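VAL-1 (Chlorella virus, PDB 3GNE) cleaves alginate as a family 14 polysaccharide lyase of a chlorella virus, with a mode of action that depends on pH. Local coordinates at residues E121-V125 / F156-L160; F87-H93 / N218-G223; P182-S188 / L199-S205; W77-K83 / Y162-I168. All coordinates share one frame; numbering follows the deposited sequence.

In the fold
The four contacts belong to one beta-sandwich domain. Interaction 2 lies in the sheet of strands 91-99 and 212-221 and carries the citrate, which is also held by Arg116, Tyr128, Tyr130 and His147; this marks a polar pocket, consistent with the substrate cleft. Interaction 4 joins two strands of the other sheet. The two meet in the core, with His93 NE2 2.8 Å from Tyr81 OH, a probable hydrogen bond. Interaction 1 ties the two sheets' loops together. Its centre is about 12 Å from those of interactions 2 and 4, and a salt bridge joins Glu121 to Arg89. Interaction 3 lies farther off in the sheet of interaction 4, its centre about 26 Å from interaction 2's.

Interaction 1. Residues E121-V125 / F156-L160; sequences EKGGV and FKNAL
Val125 and Leu160 meet side chain to side chain at about a right angle, beside a short backbone pairing of two loops. Leu160 can be followed outward. Its CB rests 3.3 Å from Gly123 O, the same oxygen that accepts the bond from its own backbone N. CG lies next to that oxygen too and touches Val125 CG2 at 3.6 Å. CD1 and CD2 then straddle the same valine methyl. CG of Leu160 is anti to its carbonyl carbon (chi1 -59°), which turns the branch toward the valine. Val125 CB, nearer the backbone, packs against Phe156 CB at 3.8 Å, while the phenylalanine ring runs on toward Val190 and Val192 of strand 186-192.

The segment 121-125 forms the turn between strands 112-119 and 125-130. Gly123 and Gly124 both face Gln120, a G1 beta bulge. This turn of one sheet of the sandwich is joined here to the loop that leads into strand 166-173 of the other.

The main polar tie is Leu160 N to Gly123 O, 2.8 Å long and fairly straight at 163°. A weak bond runs from Val125 N to Phe156 O at 3.3 Å. Gly124 CA also makes a CA-H...O contact with Phe156 O. A water links the two loops: it donates to Glu121 O and accepts from Asn158 N, 3.0 Å away.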
# COMPACT_ATOMS: atom_id res chain seq x y z
N GLU A 121 -7.14 -13.18 -4.48
CA GLU A 121 -7.30 -14.28 -5.39
C GLU A 121 -7.67 -13.80 -6.80
O GLU A 121 -8.41 -12.83 -6.95
CB GLU A 121 -8.44 -15.19 -4.91
CG GLU A 121 -8.13 -15.95 -3.64
CD GLU A 121 -9.34 -16.75 -3.22
OE1 GLU A 121 -9.77 -16.61 -2.06
OE2 GLU A 121 -9.84 -17.52 -4.06
N LYS A 122 -7.13 -14.49 -7.78
CA LYS A 122 -7.48 -14.23 -9.18
C LYS A 122 -7.16 -12.81 -9.59
O LYS A 122 -7.73 -12.31 -10.57
CB LYS A 122 -8.93 -14.59 -9.47
CG LYS A 122 -9.20 -16.08 -9.27
CD LYS A 122 -10.68 -16.43 -9.46
CE LYS A 122 -11.00 -17.92 -9.46
NZ LYS A 122 -10.86 -18.45 -8.07
N GLY A 123 -6.21 -12.15 -8.91
CA GLY A 123 -5.84 -10.83 -9.35
C GLY A 123 -6.77 -9.72 -8.95
O GLY A 123 -6.77 -8.59 -9.44
N GLY A 124 -7.62 -10.02 -7.93
CA GLY A 124 -8.47 -8.92 -7.41
C GLY A 124 -7.65 -7.92 -6.63
O GLY A 124 -6.47 -8.14 -6.34
N VAL A 125 -8.30 -6.80 -6.25
CA VAL A 125 -7.67 -5.76 -5.47
C VAL A 125 -8.63 -5.36 -4.38
O VAL A 125 -9.85 -5.33 -4.61
CB VAL A 125 -7.28 -4.54 -6.36
CG1 VAL A 125 -6.70 -3.37 -5.55
CG2 VAL A 125 -6.26 -5.00 -7.41
N PHE A 156 -13.21 -4.85 -7.85
CA PHE A 156 -11.95 -5.03 -8.56
C PHE A 156 -11.64 -6.50 -8.74
O PHE A 156 -10.49 -6.90 -8.75
CB PHE A 156 -10.78 -4.37 -7.79
CG PHE A 156 -10.91 -2.84 -7.72
CD1 PHE A 156 -11.09 -2.22 -6.50
CD2 PHE A 156 -10.84 -2.06 -8.85
CE1 PHE A 156 -11.19 -0.84 -6.37
CE2 PHE A 156 -10.92 -0.69 -8.78
CZ PHE A 156 -11.10 -0.08 -7.53
N LYS A 157 -12.68 -7.34 -8.88
CA LYS A 157 -12.38 -8.76 -9.13
C LYS A 157 -11.58 -8.87 -10.42
O LYS A 157 -11.86 -8.23 -11.44
CB LYS A 157 -13.63 -9.64 -9.16
CG LYS A 157 -14.41 -9.74 -7.86
CD LYS A 157 -15.49 -10.81 -7.82
CE LYS A 157 -16.44 -10.53 -6.62
NZ LYS A 157 -15.60 -10.51 -5.37
N ASN A 158 -10.55 -9.71 -10.39
CA ASN A 158 -9.66 -9.97 -11.51
C ASN A 158 -9.20 -8.69 -12.19
O ASN A 158 -8.96 -8.64 -13.40
CB ASN A 158 -10.42 -10.90 -12.47
CG ASN A 158 -9.50 -11.44 -13.54
OD1 ASN A 158 -8.40 -11.95 -13.24
ND2 ASN A 158 -9.96 -11.31 -14.78
N ALA A 159 -9.03 -7.62 -11.41
CA ALA A 159 -8.64 -6.35 -12.01
C ALA A 159 -7.20 -6.38 -12.51
O ALA A 159 -6.84 -5.68 -13.46
CB ALA A 159 -8.82 -5.20 -11.01
N LEU A 160 -6.35 -7.15 -11.84
CA LEU A 160 -4.93 -7.24 -12.23
C LEU A 160 -4.80 -8.27 -13.35
O LEU A 160 -4.91 -9.49 -13.12
CB LEU A 160 -4.08 -7.60 -11.03
CG LEU A 160 -4.17 -6.62 -9.86
CD1 LEU A 160 -3.45 -7.23 -8.65
CD2 LEU A 160 -3.55 -5.27 -10.25
O HOH W 1 -10.69 -11.49 -7.95

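Interaction 2. Residues F87-H93 / N218-G223; sequences FARGGKH and NTFFGG. With FLC (citrate anion), chain C.
Lys92 and Phe220 face each other across two antiparallel strands, and Lys92 reaches past the ring to a bound citrate.

The backbone bonds come first. Lys92 N donates to Phe220 O at 2.8 Å, and Gly222 N donates to Gly90 O. Asn218 N closes on His93 O at the other end. Gly91 pairs with Phe221 with their CA atoms only 4.0 Å apart. The hydroxyl of Thr219 adds a side-chain bond: OG1 donates to Lys92 O at 2.7 Å and also bonds Tyr44.

The apolar contacts lie on both faces of the sheet. Lys92 CB sits over one face of the Phe220 ring in a CH-pi contact, 4.1 Å from the centroid. CD lies against CZ of the same ring. On the opposite face, Ala88 CB meets the edge of the Phe221 ring at CE1, 3.8 Å away.

The charged contacts gather at Lys92 NZ. The lysine chain bends at chi2 (63°) and is extended beyond, which carries NZ along the ring to the citrate. NZ donates to Gly222 O, to citrate OB1 at 2.7 Å and to citrate OHB at 3.0 Å. Gly223 N, after a cis peptide bond, adds weak bonds to OG1 and OHB. Citrate OA1 lies at the edge of the Phe220 ring, in its plane.

The citrate probably came from the crystallisation liquor. A lysine offered to a carboxylate-bearing anion from a sheet of a sandwich in the concanavalin clan is consistent with a binding cleft for acidic alginate.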
# COMPACT_ATOMS: atom_id res chain seq x y z
N PHE A 87 -1.50 -15.80 -7.88
CA PHE A 87 -1.82 -14.84 -6.84
C PHE A 87 -2.17 -15.45 -5.50
O PHE A 87 -2.34 -14.70 -4.52
CB PHE A 87 -3.04 -14.02 -7.33
CG PHE A 87 -2.77 -13.14 -8.55
CD1 PHE A 87 -2.04 -11.96 -8.41
CD2 PHE A 87 -3.23 -13.49 -9.82
CE1 PHE A 87 -1.74 -11.13 -9.50
CE2 PHE A 87 -2.94 -12.67 -10.92
CZ PHE A 87 -2.20 -11.52 -10.77
N ALA A 88 -2.27 -16.77 -5.44
CA ALA A 88 -2.60 -17.48 -4.21
C ALA A 88 -3.87 -16.86 -3.65
O ALA A 88 -4.85 -16.74 -4.40
CB ALA A 88 -1.43 -17.47 -3.24
N ARG A 89 -3.88 -16.50 -2.36
CA ARG A 89 -5.10 -15.85 -1.83
C ARG A 89 -4.81 -14.44 -1.37
O ARG A 89 -5.48 -13.93 -0.48
CB ARG A 89 -5.71 -16.72 -0.70
CG ARG A 89 -6.11 -18.07 -1.28
CD ARG A 89 -6.88 -18.99 -0.30
NE ARG A 89 -8.30 -18.70 -0.40
CZ ARG A 89 -9.30 -19.44 0.07
NH1 ARG A 89 -8.96 -20.56 0.69
NH2 ARG A 89 -10.57 -19.04 -0.10
N GLY A 90 -3.91 -13.75 -2.07
CA GLY A 90 -3.70 -12.33 -1.92
C GLY A 90 -2.36 -11.98 -1.28
O GLY A 90 -1.52 -12.86 -0.91
N GLY A 91 -2.08 -10.70 -1.17
CA GLY A 91 -0.80 -10.21 -0.68
C GLY A 91 -0.81 -8.71 -0.70
O GLY A 91 -1.82 -8.09 -1.07
N LYS A 92 0.32 -8.13 -0.33
CA LYS A 92 0.40 -6.69 -0.19
C LYS A 92 1.22 -6.04 -1.30
O LYS A 92 2.20 -6.61 -1.77
CB LYS A 92 1.13 -6.32 1.13
CG LYS A 92 0.23 -6.27 2.34
CD LYS A 92 -0.40 -7.61 2.67
CE LYS A 92 -1.16 -7.44 4.00
NZ LYS A 92 -1.92 -8.73 4.27
N HIS A 93 0.86 -4.80 -1.59
CA HIS A 93 1.73 -3.88 -2.33
C HIS A 93 2.34 -2.89 -1.36
O HIS A 93 3.47 -3.07 -0.90
CB HIS A 93 0.93 -3.16 -3.43
CG HIS A 93 0.68 -4.03 -4.62
ND1 HIS A 93 0.04 -3.50 -5.73
CD2 HIS A 93 0.94 -5.34 -4.88
CE1 HIS A 93 -0.05 -4.48 -6.62
NE2 HIS A 93 0.46 -5.61 -6.15
N ASN A 218 5.81 -2.54 1.03
CA ASN A 218 6.27 -3.82 1.56
C ASN A 218 5.43 -4.90 0.91
O ASN A 218 4.30 -5.15 1.29
CB ASN A 218 6.12 -3.83 3.08
CG ASN A 218 6.88 -5.00 3.67
OD1 ASN A 218 7.30 -5.91 2.98
ND2 ASN A 218 7.06 -4.95 4.97
N THR A 219 6.00 -5.50 -0.16
CA THR A 219 5.21 -6.42 -0.96
C THR A 219 5.60 -7.85 -0.62
O THR A 219 6.77 -8.21 -0.50
CB THR A 219 5.37 -6.12 -2.46
OG1 THR A 219 4.50 -7.03 -3.18
CG2 THR A 219 6.79 -6.31 -3.01
N PHE A 220 4.57 -8.66 -0.38
CA PHE A 220 4.73 -10.05 0.06
C PHE A 220 3.42 -10.74 -0.04
O PHE A 220 2.36 -10.05 -0.06
CB PHE A 220 5.28 -10.10 1.51
CG PHE A 220 4.40 -9.38 2.51
CD1 PHE A 220 4.67 -8.03 2.80
CD2 PHE A 220 3.33 -10.03 3.15
CE1 PHE A 220 3.85 -7.36 3.70
CE2 PHE A 220 2.54 -9.36 4.06
CZ PHE A 220 2.80 -8.01 4.34
N PHE A 221 3.42 -12.09 -0.05
CA PHE A 221 2.20 -12.84 -0.07
C PHE A 221 1.56 -12.96 1.30
O PHE A 221 2.23 -13.13 2.31
CB PHE A 221 2.49 -14.28 -0.56
CG PHE A 221 2.49 -14.39 -2.09
CD1 PHE A 221 1.46 -15.08 -2.71
CD2 PHE A 221 3.50 -13.79 -2.85
CE1 PHE A 221 1.40 -15.15 -4.10
CE2 PHE A 221 3.44 -13.83 -4.25
CZ PHE A 221 2.39 -14.54 -4.86
N GLY A 222 0.21 -12.93 1.30
CA GLY A 222 -0.51 -13.26 2.50
C GLY A 222 -0.65 -12.08 3.46
O GLY A 222 -0.52 -10.92 3.13
N GLY A 223 -0.97 -12.41 4.67
CA GLY A 223 -1.30 -13.75 5.10
C GLY A 223 -2.72 -14.16 4.77
O GLY A 223 -3.48 -13.32 4.26
CAC FLC C . 0.22 -7.18 7.78
CA FLC C . 0.24 -8.49 8.55
CB FLC C . -0.71 -9.49 7.88
CBC FLC C . -2.11 -8.88 7.95
CG FLC C . -0.68 -10.79 8.69
CGC FLC C . -1.59 -11.90 8.14
OA1 FLC C . 0.64 -7.16 6.64
OA2 FLC C . -0.22 -6.20 8.36
OB1 FLC C . -2.59 -8.47 6.88
OB2 FLC C . -2.67 -8.78 9.07
OG1 FLC C . -2.51 -11.59 7.38
OG2 FLC C . -1.37 -13.07 8.56
OHB FLC C . -0.27 -9.74 6.56
O HOH W 2 -5.40 -12.35 1.77

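Interaction 3. Residues P182-S188 / L199-S205; sequences PQLDGES and LKRINWS
Strands 186-188 and 199-202 run antiparallel, at 149° between their directions, as the two arms of the hairpin 186-192 and 195-202. Ser188 and Leu199 form a hydrogen-bonded pair, with Leu199 N to Ser188 O at 2.8 Å. Gly186 and Ile202 form another. There Gly186 N uses a lone pair of Ile202 O in the carbonyl plane, while Ile202 N comes to Gly186 O from above the plane. Arg201 and Ile202 both face Gly186, a G1 beta bulge.

Beyond the strand, the Trp204 indole turns back against strand 186-188. Its NE1 donates to Glu187 O at 3.0 Å. The acceptor lies near the indole plane, but the donor stands 54° out of the carbonyl plane. Ile202 CG2 sits over the centre of one ring face, 3.6 Å above it. The CD1 end of Ile202 lies against Ser188 CB at 3.8 Å. Leu184 CD2 and Pro182 CB pack on the amide group of Asn203.

On the other face Glu187 and Lys200 lie side by side and point the same way. Both chains are extended beyond CG, so their ends run out together. Glu187 OE2 and Lys200 NZ are 4.5 Å apart, beyond a salt bridge. One water donates to OE2 at 2.6 Å and accepts from NZ; Tyr243 OH bonds OE1. The charges are water-bridged, not directly paired, while the NE1 bond ties the Trp204 indole to the Glu187 backbone.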
# COMPACT_ATOMS: atom_id res chain seq x y z
N PRO A 182 -12.43 14.39 16.15
CA PRO A 182 -12.35 13.92 14.77
C PRO A 182 -13.73 13.86 14.12
O PRO A 182 -14.68 13.42 14.75
CB PRO A 182 -11.80 12.50 14.89
CG PRO A 182 -11.28 12.37 16.26
CD PRO A 182 -12.00 13.37 17.12
N GLN A 183 -13.82 14.29 12.87
CA GLN A 183 -15.12 14.58 12.25
C GLN A 183 -15.63 13.47 11.33
O GLN A 183 -16.61 13.71 10.56
CB GLN A 183 -15.04 15.93 11.51
CG GLN A 183 -14.87 17.12 12.40
CD GLN A 183 -16.02 17.30 13.40
OE1 GLN A 183 -15.91 17.07 14.61
NE2 GLN A 183 -17.14 17.71 12.85
N LEU A 184 -15.06 12.27 11.31
CA LEU A 184 -15.61 11.15 10.51
C LEU A 184 -15.86 11.52 9.04
O LEU A 184 -16.87 11.18 8.43
CB LEU A 184 -16.87 10.60 11.22
CG LEU A 184 -16.59 9.86 12.53
CD1 LEU A 184 -17.86 9.68 13.36
CD2 LEU A 184 -15.92 8.49 12.30
N ASP A 185 -14.88 12.24 8.50
CA ASP A 185 -14.99 12.76 7.13
C ASP A 185 -13.67 12.49 6.39
O ASP A 185 -13.45 13.12 5.38
CB ASP A 185 -15.30 14.24 7.11
CG ASP A 185 -14.33 15.11 7.87
OD1 ASP A 185 -13.43 14.59 8.58
OD2 ASP A 185 -14.49 16.35 7.77
N GLY A 186 -12.86 11.57 6.94
CA GLY A 186 -11.67 11.12 6.20
C GLY A 186 -12.13 10.24 5.06
O GLY A 186 -13.26 9.76 4.97
N GLU A 187 -11.23 10.02 4.11
CA GLU A 187 -11.54 9.29 2.91
C GLU A 187 -10.37 8.40 2.49
O GLU A 187 -9.22 8.62 2.88
CB GLU A 187 -11.80 10.24 1.72
CG GLU A 187 -12.87 11.26 2.00
CD GLU A 187 -13.18 12.13 0.81
OE1 GLU A 187 -12.56 11.97 -0.28
OE2 GLU A 187 -14.05 13.03 0.92
N SER A 188 -10.72 7.43 1.65
CA SER A 188 -9.73 6.61 0.97
C SER A 188 -10.21 6.37 -0.45
O SER A 188 -11.39 6.34 -0.69
CB SER A 188 -9.63 5.26 1.69
OG SER A 188 -8.66 4.47 0.98
N LEU A 199 -14.05 5.46 -0.45
CA LEU A 199 -14.65 5.15 0.84
C LEU A 199 -14.68 6.45 1.64
O LEU A 199 -13.57 7.04 1.84
CB LEU A 199 -13.87 4.07 1.60
CG LEU A 199 -14.34 3.75 3.02
CD1 LEU A 199 -15.73 3.11 3.05
CD2 LEU A 199 -13.32 2.87 3.74
N LYS A 200 -15.82 6.94 2.08
CA LYS A 200 -15.88 8.17 2.86
C LYS A 200 -16.26 7.85 4.29
O LYS A 200 -16.67 6.72 4.63
CB LYS A 200 -16.92 9.12 2.22
CG LYS A 200 -16.55 9.56 0.81
CD LYS A 200 -17.40 10.76 0.40
CE LYS A 200 -16.99 11.30 -0.96
NZ LYS A 200 -17.86 12.41 -1.44
N ARG A 201 -16.09 8.82 5.18
CA ARG A 201 -16.55 8.74 6.58
C ARG A 201 -15.62 8.06 7.57
O ARG A 201 -15.99 7.50 8.61
CB ARG A 201 -17.99 8.22 6.54
CG ARG A 201 -18.92 9.32 5.99
CD ARG A 201 -19.50 8.98 4.62
NE ARG A 201 -20.87 9.48 4.47
CZ ARG A 201 -21.98 8.85 4.85
NH1 ARG A 201 -21.91 7.65 5.42
NH2 ARG A 201 -23.16 9.42 4.66
N ILE A 202 -14.32 8.16 7.26
CA ILE A 202 -13.30 7.48 8.06
C ILE A 202 -12.70 8.40 9.09
O ILE A 202 -12.43 9.57 8.80
CB ILE A 202 -12.13 7.07 7.13
CG1 ILE A 202 -12.61 6.16 5.99
CG2 ILE A 202 -11.04 6.41 7.95
CD1 ILE A 202 -11.57 5.93 4.93
N ASN A 203 -12.48 7.92 10.30
CA ASN A 203 -11.58 8.61 11.24
C ASN A 203 -10.17 8.03 11.08
O ASN A 203 -9.93 6.88 11.44
CB ASN A 203 -12.05 8.51 12.68
CG ASN A 203 -12.94 9.64 13.17
OD1 ASN A 203 -13.54 9.46 14.24
ND2 ASN A 203 -13.04 10.74 12.48
N TRP A 204 -9.25 8.83 10.54
CA TRP A 204 -7.87 8.35 10.38
C TRP A 204 -7.02 8.59 11.59
O TRP A 204 -6.02 7.86 11.78
CB TRP A 204 -7.26 9.03 9.16
CG TRP A 204 -7.65 8.44 7.85
CD1 TRP A 204 -8.32 9.03 6.82
CD2 TRP A 204 -7.36 7.07 7.41
NE1 TRP A 204 -8.47 8.15 5.79
CE2 TRP A 204 -7.90 6.94 6.12
CE3 TRP A 204 -6.71 6.00 8.01
CZ2 TRP A 204 -7.82 5.77 5.37
CZ3 TRP A 204 -6.61 4.81 7.30
CH2 TRP A 204 -7.16 4.73 6.01
N SER A 205 -7.32 9.59 12.44
CA SER A 205 -6.50 9.76 13.64
C SER A 205 -7.35 10.51 14.66
O SER A 205 -8.34 11.12 14.38
CB SER A 205 -5.17 10.51 13.40
OG SER A 205 -5.42 11.93 13.35
O HOH W 3 -15.77 14.14 -0.65

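Interaction 4. Residues W77-K83 / Y162-I168; sequences WEVFYPK and YDVWNRI
This contact pairs two neighbouring antiparallel strands of one sheet, 72-80 and 166-173, and runs on into the loops at their ends. Trp77 with Ile168 and Val79 with Asn166 are hydrogen-bonded pairs; Glu78 with Arg167 is a non-hydrogen-bonded one. Ile168 N meets Trp77 O at 2.8 Å. Val79 O is gripped twice by one residue: Asn166 N at 2.9 Å and Asn166 ND2 at 3.2 Å arrive from opposite faces of its plane. The amide is held further by Asn193 and Lys161.

On one side of the sheet Ile168 CB and CG2 lie over a face of the Trp77 indole, with CG2 3.7 Å from CZ2. The indole reaches there with CG between the backbone N and the carbonyl carbon (chi1 53°). On the other side Phe80 CB sits almost squarely over the six-membered ring of Trp165, 3.6 Å from its centroid. The Phe80 ring turns its edge to the indole face, planes at 56°. One face of that same phenyl ring is covered by Asp163 CA and Val164 N.

Past the strands, Asp163 N bonds Tyr81 O, and Lys83 N bonds Asp163 OD1 at 2.9 Å from above the carboxylate plane. A water accepts from Tyr81 N and also lies within hydrogen-bonding distance of Val164 O.

Strand 231-241 borders strand 72-80 through Glu78 and Phe80 backbone bonds. Trp77 and Ile168 touch Ile117, and Tyr81 touches Trp119, both of strand 112-119 in the other sheet.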
# COMPACT_ATOMS: atom_id res chain seq x y z
N TRP A 77 1.59 3.41 -8.59
CA TRP A 77 2.67 2.57 -9.15
C TRP A 77 2.04 1.69 -10.21
O TRP A 77 0.80 1.63 -10.32
CB TRP A 77 3.38 1.69 -8.09
CG TRP A 77 2.41 0.87 -7.29
CD1 TRP A 77 1.97 -0.41 -7.58
CD2 TRP A 77 1.73 1.24 -6.08
NE1 TRP A 77 1.08 -0.85 -6.61
CE2 TRP A 77 0.91 0.15 -5.68
CE3 TRP A 77 1.75 2.42 -5.29
CZ2 TRP A 77 0.11 0.18 -4.53
CZ3 TRP A 77 0.95 2.42 -4.14
CH2 TRP A 77 0.15 1.35 -3.78
N GLU A 78 2.90 1.04 -10.98
CA GLU A 78 2.41 0.09 -11.98
C GLU A 78 3.01 -1.26 -11.72
O GLU A 78 4.16 -1.35 -11.26
CB GLU A 78 2.80 0.55 -13.41
CG GLU A 78 2.15 1.95 -13.65
CD GLU A 78 2.60 2.52 -14.97
OE1 GLU A 78 3.01 1.75 -15.86
OE2 GLU A 78 2.52 3.73 -15.21
N VAL A 79 2.25 -2.32 -11.99
CA VAL A 79 2.79 -3.69 -11.77
C VAL A 79 2.45 -4.61 -12.93
O VAL A 79 1.36 -4.60 -13.47
CB VAL A 79 2.23 -4.22 -10.45
CG1 VAL A 79 0.69 -4.30 -10.52
CG2 VAL A 79 2.85 -5.58 -10.12
N PHE A 80 3.44 -5.39 -13.32
CA PHE A 80 3.35 -6.36 -14.40
C PHE A 80 3.50 -7.77 -13.80
O PHE A 80 4.53 -8.08 -13.17
CB PHE A 80 4.47 -6.07 -15.38
CG PHE A 80 4.45 -6.85 -16.69
CD1 PHE A 80 4.12 -6.16 -17.86
CD2 PHE A 80 4.77 -8.18 -16.81
CE1 PHE A 80 4.15 -6.82 -19.07
CE2 PHE A 80 4.81 -8.86 -18.02
CZ PHE A 80 4.50 -8.18 -19.18
N TYR A 81 2.46 -8.56 -14.00
CA TYR A 81 2.40 -9.98 -13.59
C TYR A 81 2.54 -10.84 -14.85
O TYR A 81 1.54 -10.88 -15.60
CB TYR A 81 1.06 -10.26 -12.92
CG TYR A 81 0.99 -9.58 -11.54
CD1 TYR A 81 1.76 -10.15 -10.51
CD2 TYR A 81 0.18 -8.48 -11.28
CE1 TYR A 81 1.69 -9.56 -9.23
CE2 TYR A 81 0.15 -7.90 -10.01
CZ TYR A 81 0.91 -8.47 -9.01
OH TYR A 81 0.91 -7.91 -7.73
N PRO A 82 3.66 -11.48 -15.07
CA PRO A 82 3.76 -12.34 -16.24
C PRO A 82 2.70 -13.43 -16.19
O PRO A 82 2.36 -13.92 -15.12
CB PRO A 82 5.15 -12.96 -16.11
CG PRO A 82 5.94 -11.93 -15.32
CD PRO A 82 4.91 -11.43 -14.30
N LYS A 83 2.21 -13.85 -17.36
CA LYS A 83 1.30 -14.96 -17.47
C LYS A 83 1.71 -16.15 -16.61
O LYS A 83 2.91 -16.49 -16.67
CB LYS A 83 1.22 -15.35 -18.96
CG LYS A 83 0.08 -16.33 -19.28
CD LYS A 83 0.22 -16.91 -20.66
CE LYS A 83 -0.92 -17.81 -21.12
NZ LYS A 83 -0.78 -18.02 -22.63
N TYR A 162 -2.88 -10.22 -16.61
CA TYR A 162 -1.53 -10.70 -16.93
C TYR A 162 -0.90 -9.96 -18.11
O TYR A 162 -1.58 -9.53 -19.06
CB TYR A 162 -1.58 -12.21 -17.28
CG TYR A 162 -1.88 -13.13 -16.14
CD1 TYR A 162 -1.09 -13.18 -15.03
CD2 TYR A 162 -3.00 -14.00 -16.16
CE1 TYR A 162 -1.36 -14.02 -13.97
CE2 TYR A 162 -3.28 -14.86 -15.11
CZ TYR A 162 -2.44 -14.85 -14.02
OH TYR A 162 -2.71 -15.72 -12.98
N ASP A 163 0.43 -9.88 -18.10
CA ASP A 163 1.21 -9.41 -19.24
C ASP A 163 0.89 -7.97 -19.61
O ASP A 163 0.94 -7.60 -20.81
CB ASP A 163 0.93 -10.39 -20.42
CG ASP A 163 1.68 -11.70 -20.29
OD1 ASP A 163 2.55 -11.85 -19.41
OD2 ASP A 163 1.41 -12.62 -21.12
N VAL A 164 0.52 -7.13 -18.66
CA VAL A 164 0.22 -5.72 -18.87
C VAL A 164 0.71 -4.89 -17.69
O VAL A 164 0.79 -5.38 -16.57
CB VAL A 164 -1.28 -5.41 -18.91
CG1 VAL A 164 -1.98 -6.27 -19.92
CG2 VAL A 164 -2.01 -5.65 -17.60
N TRP A 165 0.99 -3.62 -17.95
CA TRP A 165 1.30 -2.75 -16.84
C TRP A 165 0.02 -2.30 -16.18
O TRP A 165 -0.69 -1.41 -16.68
CB TRP A 165 2.15 -1.58 -17.34
CG TRP A 165 3.53 -2.07 -17.69
CD1 TRP A 165 4.05 -2.31 -18.92
CD2 TRP A 165 4.55 -2.40 -16.75
NE1 TRP A 165 5.34 -2.76 -18.84
CE2 TRP A 165 5.67 -2.82 -17.49
CE3 TRP A 165 4.61 -2.36 -15.37
CZ2 TRP A 165 6.84 -3.20 -16.87
CZ3 TRP A 165 5.77 -2.76 -14.75
CH2 TRP A 165 6.89 -3.18 -15.49
N ASN A 166 -0.32 -2.90 -15.07
CA ASN A 166 -1.54 -2.48 -14.36
C ASN A 166 -1.23 -1.20 -13.60
O ASN A 166 -0.18 -1.18 -12.93
CB ASN A 166 -1.97 -3.54 -13.35
CG ASN A 166 -2.39 -4.84 -14.04
OD1 ASN A 166 -3.50 -4.93 -14.55
ND2 ASN A 166 -1.54 -5.87 -13.99
N ARG A 167 -2.09 -0.22 -13.65
CA ARG A 167 -1.91 1.05 -12.98
C ARG A 167 -2.72 1.07 -11.69
O ARG A 167 -3.93 0.91 -11.74
CB ARG A 167 -2.34 2.21 -13.90
CG ARG A 167 -1.54 2.20 -15.20
CD ARG A 167 -1.98 3.33 -16.10
NE ARG A 167 -3.40 3.37 -16.36
CZ ARG A 167 -4.30 2.66 -17.02
NH1 ARG A 167 -5.57 3.05 -17.02
NH2 ARG A 167 -3.94 1.54 -17.66
N ILE A 168 -2.01 1.29 -10.57
CA ILE A 168 -2.64 1.28 -9.28
C ILE A 168 -2.48 2.65 -8.61
O ILE A 168 -1.40 3.23 -8.67
CB ILE A 168 -1.93 0.23 -8.37
CG1 ILE A 168 -1.81 -1.14 -9.07
CG2 ILE A 168 -2.65 0.14 -7.03
CD1 ILE A 168 -3.11 -1.80 -9.39
O HOH W 4 0.41 -7.79 -15.68